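Side-chain contacts in adenine phosphoribosyltransferase (Leishmania donovani, PDB 1QB7), which probably catalyses the purine-salvage step that joins adenine to 5-phospho-alpha-D-ribose 1-diphosphate, yielding AMP and diphosphate: residues T153-S156 with G157-V161; S188-N191 with S192-K195. One frame throughout, in Å; residues are numbered along the deposited sequence.

In the fold
Contact 1 comes first along the chain and lies wholly within helix 152-163, the helix of the beta-alpha-beta crossover that joins the neighbouring parallel strands 140-145 and 167-173. After the second of these strands the chain enters helix 182-192, and contact 2 lies in its last, irregular part and the loop leading to strand 199-201. Contact 1 joins successive helical turns, whereas contact 2 bends the chain; the two stand in series and neither nest nor cross. They meet in space through Tyr194 of contact 2, whose ring ties the loop after 182-192 to the flank of helix 152-163 that carries Leu155, Leu158 and Gln159.

Contact 1: residues T153-S156 with G157-V161; sequences TALS and GLQLV
With CG anti to the carbonyl carbon (chi1 -66°) and the chain extended beyond it, Gln159 reaches back over the preceding helical turn, while Ser156, at chi1 -83°, holds OG beside its own backbone N. The two polar ends thereby reach the same water, one turn apart on helix 152-163, the helix that follows the phosphoribosyl-diphosphate loop of type I phosphoribosyltransferases. Water 1 lies 2.7 Å from Ser156 OG and donates to Gln159 OE1 at 2.8 Å. Both side-chain oxygens have further partners, Ser113 OG for the serine and Glu114 N for the glutamine, so the pair also fastens the 113-114 loop to the helix. Leu155 comes to the nitrogen end of the same amide, from the side on which the water lies: its CG is 4.1 Å from Gln159 NE2, the two chains crossing at a slant.

Four successive i to i+4 backbone bonds give the underlying regular alpha helix, beginning with Gly157 N to Thr153 O at 2.9 Å and ending with Leu160 N to Ser156 O at 3.0 Å. At the N-terminal end of this run, Thr153 belongs to the magnesium site together with Asp145, so the first of these bonds connects the metal-binding residue directly to the next turn. On the inner side, Leu158 reaches Leu143 of strand 140-145 and Val168 of strand 167-173, and Ala154 touches Met171 of the latter. Leu155 and Leu158 approach each other only loosely, CD1 to CD1 at 4.5 Å. Leucine branches also lie against backbone oxygens already engaged in the helix: Leu158 CG is 3.2 Å from Ala154 O, and Leu160 CG is likewise 3.2 Å from Ser156 O.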
ATOM      1  N   THR A 153      -7.879  -2.891 -13.996  1.00 15.19           N
ATOM      2  CA  THR A 153      -7.140  -1.754 -13.457  1.00 14.52           C
ATOM      3  C   THR A 153      -5.914  -1.421 -14.293  1.00 14.06           C
ATOM      4  O   THR A 153      -5.497  -0.268 -14.345  1.00 14.14           O
ATOM      5  CB  THR A 153      -6.746  -1.967 -11.986  1.00 14.42           C
ATOM      6  OG1 THR A 153      -6.165  -3.265 -11.823  1.00 15.47           O
ATOM      7  CG2 THR A 153      -7.974  -1.842 -11.087  1.00 16.78           C
ATOM      8  N   ALA A 154      -5.354  -2.424 -14.968  1.00 14.19           N
ATOM      9  CA  ALA A 154      -4.192  -2.200 -15.829  1.00 15.97           C
ATOM     10  C   ALA A 154      -4.608  -1.240 -16.942  1.00 16.11           C
ATOM     11  O   ALA A 154      -3.885  -0.288 -17.260  1.00 17.52           O
ATOM     12  CB  ALA A 154      -3.682  -3.525 -16.419  1.00 12.95           C
ATOM     13  N   LEU A 155      -5.797  -1.479 -17.498  1.00 16.83           N
ATOM     14  CA  LEU A 155      -6.338  -0.637 -18.555  1.00 16.17           C
ATOM     15  C   LEU A 155      -6.598   0.772 -18.020  1.00 14.81           C
ATOM     16  O   LEU A 155      -6.372   1.756 -18.730  1.00 14.33           O
ATOM     17  CB  LEU A 155      -7.621  -1.239 -19.140  1.00 19.18           C
ATOM     18  CG  LEU A 155      -8.342  -0.382 -20.197  1.00 22.23           C
ATOM     19  CD1 LEU A 155      -7.466  -0.174 -21.427  1.00 22.18           C
ATOM     20  CD2 LEU A 155      -9.655  -1.036 -20.590  1.00 24.59           C
ATOM     21  N   SER A 156      -7.072   0.876 -16.779  1.00 13.42           N
ATOM     22  CA  SER A 156      -7.306   2.198 -16.186  1.00 14.74           C
ATOM     23  C   SER A 156      -5.981   2.954 -16.097  1.00 14.35           C
ATOM     24  O   SER A 156      -5.916   4.161 -16.353  1.00 13.98           O
ATOM     25  CB  SER A 156      -7.925   2.076 -14.798  1.00 14.81           C
ATOM     26  OG  SER A 156      -9.326   1.909 -14.900  1.00 17.05           O
ATOM     27  N   GLY A 157      -4.926   2.214 -15.763  1.00 14.02           N
ATOM     28  CA  GLY A 157      -3.600   2.793 -15.659  1.00 14.91           C
ATOM     29  C   GLY A 157      -3.140   3.347 -16.990  1.00 14.57           C
ATOM     30  O   GLY A 157      -2.638   4.463 -17.052  1.00 16.11           O
ATOM     31  N   LEU A 158      -3.335   2.576 -18.057  1.00 16.08           N
ATOM     32  CA  LEU A 158      -2.945   2.995 -19.402  1.00 15.89           C
ATOM     33  C   LEU A 158      -3.698   4.258 -19.816  1.00 15.41           C
ATOM     34  O   LEU A 158      -3.106   5.196 -20.335  1.00 15.92           O
ATOM     35  CB  LEU A 158      -3.216   1.871 -20.412  1.00 17.44           C
ATOM     36  CG  LEU A 158      -2.583   0.508 -20.099  1.00 20.57           C
ATOM     37  CD1 LEU A 158      -3.012  -0.528 -21.130  1.00 19.49           C
ATOM     38  CD2 LEU A 158      -1.076   0.630 -20.055  1.00 19.13           C
ATOM     39  N   GLN A 159      -5.000   4.291 -19.557  1.00 15.61           N
ATOM     40  CA  GLN A 159      -5.818   5.447 -19.907  1.00 15.87           C
ATOM     41  C   GLN A 159      -5.353   6.706 -19.183  1.00 15.84           C
ATOM     42  O   GLN A 159      -5.229   7.767 -19.788  1.00 16.05           O
ATOM     43  CB  GLN A 159      -7.287   5.180 -19.574  1.00 16.59           C
ATOM     44  CG  GLN A 159      -7.924   4.082 -20.411  1.00 17.43           C
ATOM     45  CD  GLN A 159      -9.340   3.756 -19.974  1.00 19.96           C
ATOM     46  OE1 GLN A 159      -9.719   3.977 -18.821  1.00 17.40           O
ATOM     47  NE2 GLN A 159     -10.127   3.205 -20.892  1.00 21.02           N
ATOM     48  N   LEU A 160      -5.099   6.573 -17.883  1.00 16.93           N
ATOM     49  CA  LEU A 160      -4.668   7.697 -17.063  1.00 16.25           C
ATOM     50  C   LEU A 160      -3.315   8.253 -17.499  1.00 16.76           C
ATOM     51  O   LEU A 160      -3.126   9.469 -17.538  1.00 18.39           O
ATOM     52  CB  LEU A 160      -4.661   7.301 -15.582  1.00 16.53           C
ATOM     53  CG  LEU A 160      -6.046   7.027 -14.976  1.00 17.59           C
ATOM     54  CD1 LEU A 160      -5.911   6.353 -13.623  1.00 15.16           C
ATOM     55  CD2 LEU A 160      -6.855   8.323 -14.876  1.00 16.23           C
ATOM     56  N   VAL A 161      -2.386   7.368 -17.851  1.00 16.61           N
ATOM     57  CA  VAL A 161      -1.063   7.791 -18.308  1.00 17.03           C
ATOM     58  C   VAL A 161      -1.169   8.480 -19.678  1.00 17.66           C
ATOM     59  O   VAL A 161      -0.573   9.532 -19.892  1.00 18.05           O
ATOM     60  CB  VAL A 161      -0.067   6.601 -18.363  1.00 16.04           C
ATOM     61  CG1 VAL A 161       1.261   7.050 -18.955  1.00 17.51           C
ATOM     62  CG2 VAL A 161       0.160   6.036 -16.967  1.00 13.43           C
TER
HETATM   63  O   HOH W   1     -10.530   1.824 -17.310  1.00 22.84           O

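Contact 2: residues S188-N191 with S192-K195; sequences STAN and SRYK
Arg193 lays the aliphatic part of its chain alongside the methyl of Ala190, CD to CB at 3.4 Å, just after the last, irregular part of helix 182-192, where the chain reverses direction. Its chi1 of 60° sets CG between the backbone N and the carbonyl carbon, 3.6 Å above one face of the Tyr194 ring and toward its rim. A bend at chi3 then turns the guanidinium over toward the tyrosine, and Tyr194 OH lies off one of its faces. Thr189 approaches the same ring differently: its CG2 comes to the edge, near the ring plane, 4.2 Å from CD2.

The backbone beneath is unusual. Ala190, Asn191 and Ser192 all adopt left-handed helical angles, and they lead into a type I beta turn that runs from Ser192 to Lys195. Ser192 N donates to Ser188 O at 3.1 Å, coming from well above the carbonyl plane, and Arg193 N makes a weak bond to Ala190 O. Water 2 spans the bend, donating a hydrogen bond to Thr189 O at 2.7 Å and accepting one from Tyr194 N at 2.8 Å.

Tyr194 is buried against Leu155, Leu158, Gln159 and Glu162 of helix 152-163, and Glu162 also takes the charged end of Arg193 through a salt bridge to NH2. The bend is thus held by few direct backbone bonds, helped by a bridging water and by an arginine that serves twice: its methylenes cover apolar surface while its guanidinium pairs with a carboxylate, which would favour the ionised form of Glu162.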
ATOM      1  N   SER A 188      -5.400  -6.185 -28.190  1.00 26.25           N
ATOM      2  CA  SER A 188      -6.252  -6.229 -29.380  1.00 31.13           C
ATOM      3  C   SER A 188      -7.451  -5.283 -29.319  1.00 33.92           C
ATOM      4  O   SER A 188      -7.989  -4.883 -30.357  1.00 34.40           O
ATOM      5  CB  SER A 188      -6.753  -7.652 -29.625  1.00 29.76           C
ATOM      6  OG  SER A 188      -7.603  -8.076 -28.573  1.00 32.63           O
ATOM      7  N   THR A 189      -7.870  -4.937 -28.104  1.00 34.62           N
ATOM      8  CA  THR A 189      -9.016  -4.058 -27.913  1.00 34.06           C
ATOM      9  C   THR A 189      -8.845  -2.720 -28.628  1.00 34.51           C
ATOM     10  O   THR A 189      -7.735  -2.195 -28.730  1.00 32.54           O
ATOM     11  CB  THR A 189      -9.304  -3.816 -26.414  1.00 32.38           C
ATOM     12  OG1 THR A 189     -10.602  -3.231 -26.271  1.00 33.97           O
ATOM     13  CG2 THR A 189      -8.265  -2.884 -25.797  1.00 30.84           C
ATOM     14  N   ALA A 190      -9.950  -2.206 -29.163  1.00 35.85           N
ATOM     15  CA  ALA A 190      -9.954  -0.932 -29.868  1.00 36.38           C
ATOM     16  C   ALA A 190      -8.911  -0.874 -30.987  1.00 38.32           C
ATOM     17  O   ALA A 190      -8.057   0.021 -31.010  1.00 39.45           O
ATOM     18  CB  ALA A 190      -9.742   0.203 -28.881  1.00 34.62           C
ATOM     19  N   ASN A 191      -8.979  -1.840 -31.901  1.00 39.36           N
ATOM     20  CA  ASN A 191      -8.055  -1.922 -33.035  1.00 40.24           C
ATOM     21  C   ASN A 191      -6.573  -1.954 -32.683  1.00 39.11           C
ATOM     22  O   ASN A 191      -5.770  -1.254 -33.304  1.00 39.11           O
ATOM     23  CB  ASN A 191      -8.312  -0.784 -34.023  1.00 43.39           C
ATOM     24  CG  ASN A 191      -9.489  -1.054 -34.917  1.00 45.45           C
ATOM     25  OD1 ASN A 191      -9.420  -1.896 -35.813  1.00 47.21           O
ATOM     26  ND2 ASN A 191     -10.585  -0.346 -34.677  1.00 48.53           N
ATOM     27  N   SER A 192      -6.214  -2.765 -31.691  1.00 38.55           N
ATOM     28  CA  SER A 192      -4.822  -2.905 -31.263  1.00 38.56           C
ATOM     29  C   SER A 192      -4.170  -1.574 -30.886  1.00 36.63           C
ATOM     30  O   SER A 192      -3.002  -1.345 -31.189  1.00 37.66           O
ATOM     31  CB  SER A 192      -3.998  -3.578 -32.370  1.00 38.81           C
ATOM     32  OG  SER A 192      -4.558  -4.824 -32.742  1.00 44.11           O
ATOM     33  N   ARG A 193      -4.913  -0.698 -30.219  1.00 35.32           N
ATOM     34  CA  ARG A 193      -4.362   0.598 -29.841  1.00 34.00           C
ATOM     35  C   ARG A 193      -3.300   0.519 -28.749  1.00 31.97           C
ATOM     36  O   ARG A 193      -2.462   1.413 -28.630  1.00 31.95           O
ATOM     37  CB  ARG A 193      -5.470   1.575 -29.444  1.00 35.76           C
ATOM     38  CG  ARG A 193      -6.322   1.138 -28.279  1.00 38.30           C
ATOM     39  CD  ARG A 193      -7.225   2.277 -27.838  1.00 42.92           C
ATOM     40  NE  ARG A 193      -6.462   3.468 -27.466  1.00 43.49           N
ATOM     41  CZ  ARG A 193      -6.982   4.689 -27.372  1.00 44.85           C
ATOM     42  NH1 ARG A 193      -8.270   4.885 -27.624  1.00 45.47           N
ATOM     43  NH2 ARG A 193      -6.214   5.710 -27.015  1.00 45.11           N
ATOM     44  N   TYR A 194      -3.333  -0.555 -27.965  1.00 30.08           N
ATOM     45  CA  TYR A 194      -2.361  -0.756 -26.893  1.00 28.31           C
ATOM     46  C   TYR A 194      -1.398  -1.899 -27.212  1.00 28.78           C
ATOM     47  O   TYR A 194      -0.704  -2.404 -26.329  1.00 27.92           O
ATOM     48  CB  TYR A 194      -3.081  -1.022 -25.571  1.00 27.18           C
ATOM     49  CG  TYR A 194      -3.952   0.128 -25.116  1.00 27.07           C
ATOM     50  CD1 TYR A 194      -3.400   1.381 -24.830  1.00 24.89           C
ATOM     51  CD2 TYR A 194      -5.331  -0.033 -24.965  1.00 25.30           C
ATOM     52  CE1 TYR A 194      -4.198   2.443 -24.409  1.00 24.00           C
ATOM     53  CE2 TYR A 194      -6.136   1.023 -24.544  1.00 25.72           C
ATOM     54  CZ  TYR A 194      -5.562   2.257 -24.267  1.00 24.00           C
ATOM     55  OH  TYR A 194      -6.357   3.300 -23.850  1.00 23.40           O
ATOM     56  N   LYS A 195      -1.340  -2.265 -28.493  1.00 28.90           N
ATOM     57  CA  LYS A 195      -0.485  -3.335 -28.993  1.00 30.29           C
ATOM     58  C   LYS A 195       0.966  -3.193 -28.563  1.00 29.12           C
ATOM     59  O   LYS A 195       1.638  -4.191 -28.321  1.00 30.37           O
ATOM     60  CB  LYS A 195      -0.548  -3.378 -30.523  1.00 33.85           C
ATOM     61  CG  LYS A 195       0.329  -4.441 -31.167  1.00 42.52           C
ATOM     62  CD  LYS A 195       0.425  -4.253 -32.680  1.00 47.27           C
ATOM     63  CE  LYS A 195       1.428  -5.223 -33.299  1.00 50.63           C
ATOM     64  NZ  LYS A 195       1.589  -5.012 -34.770  1.00 53.00           N
TER
HETATM   65  O   HOH W   2      -5.186  -2.693 -28.149  1.00 29.38           O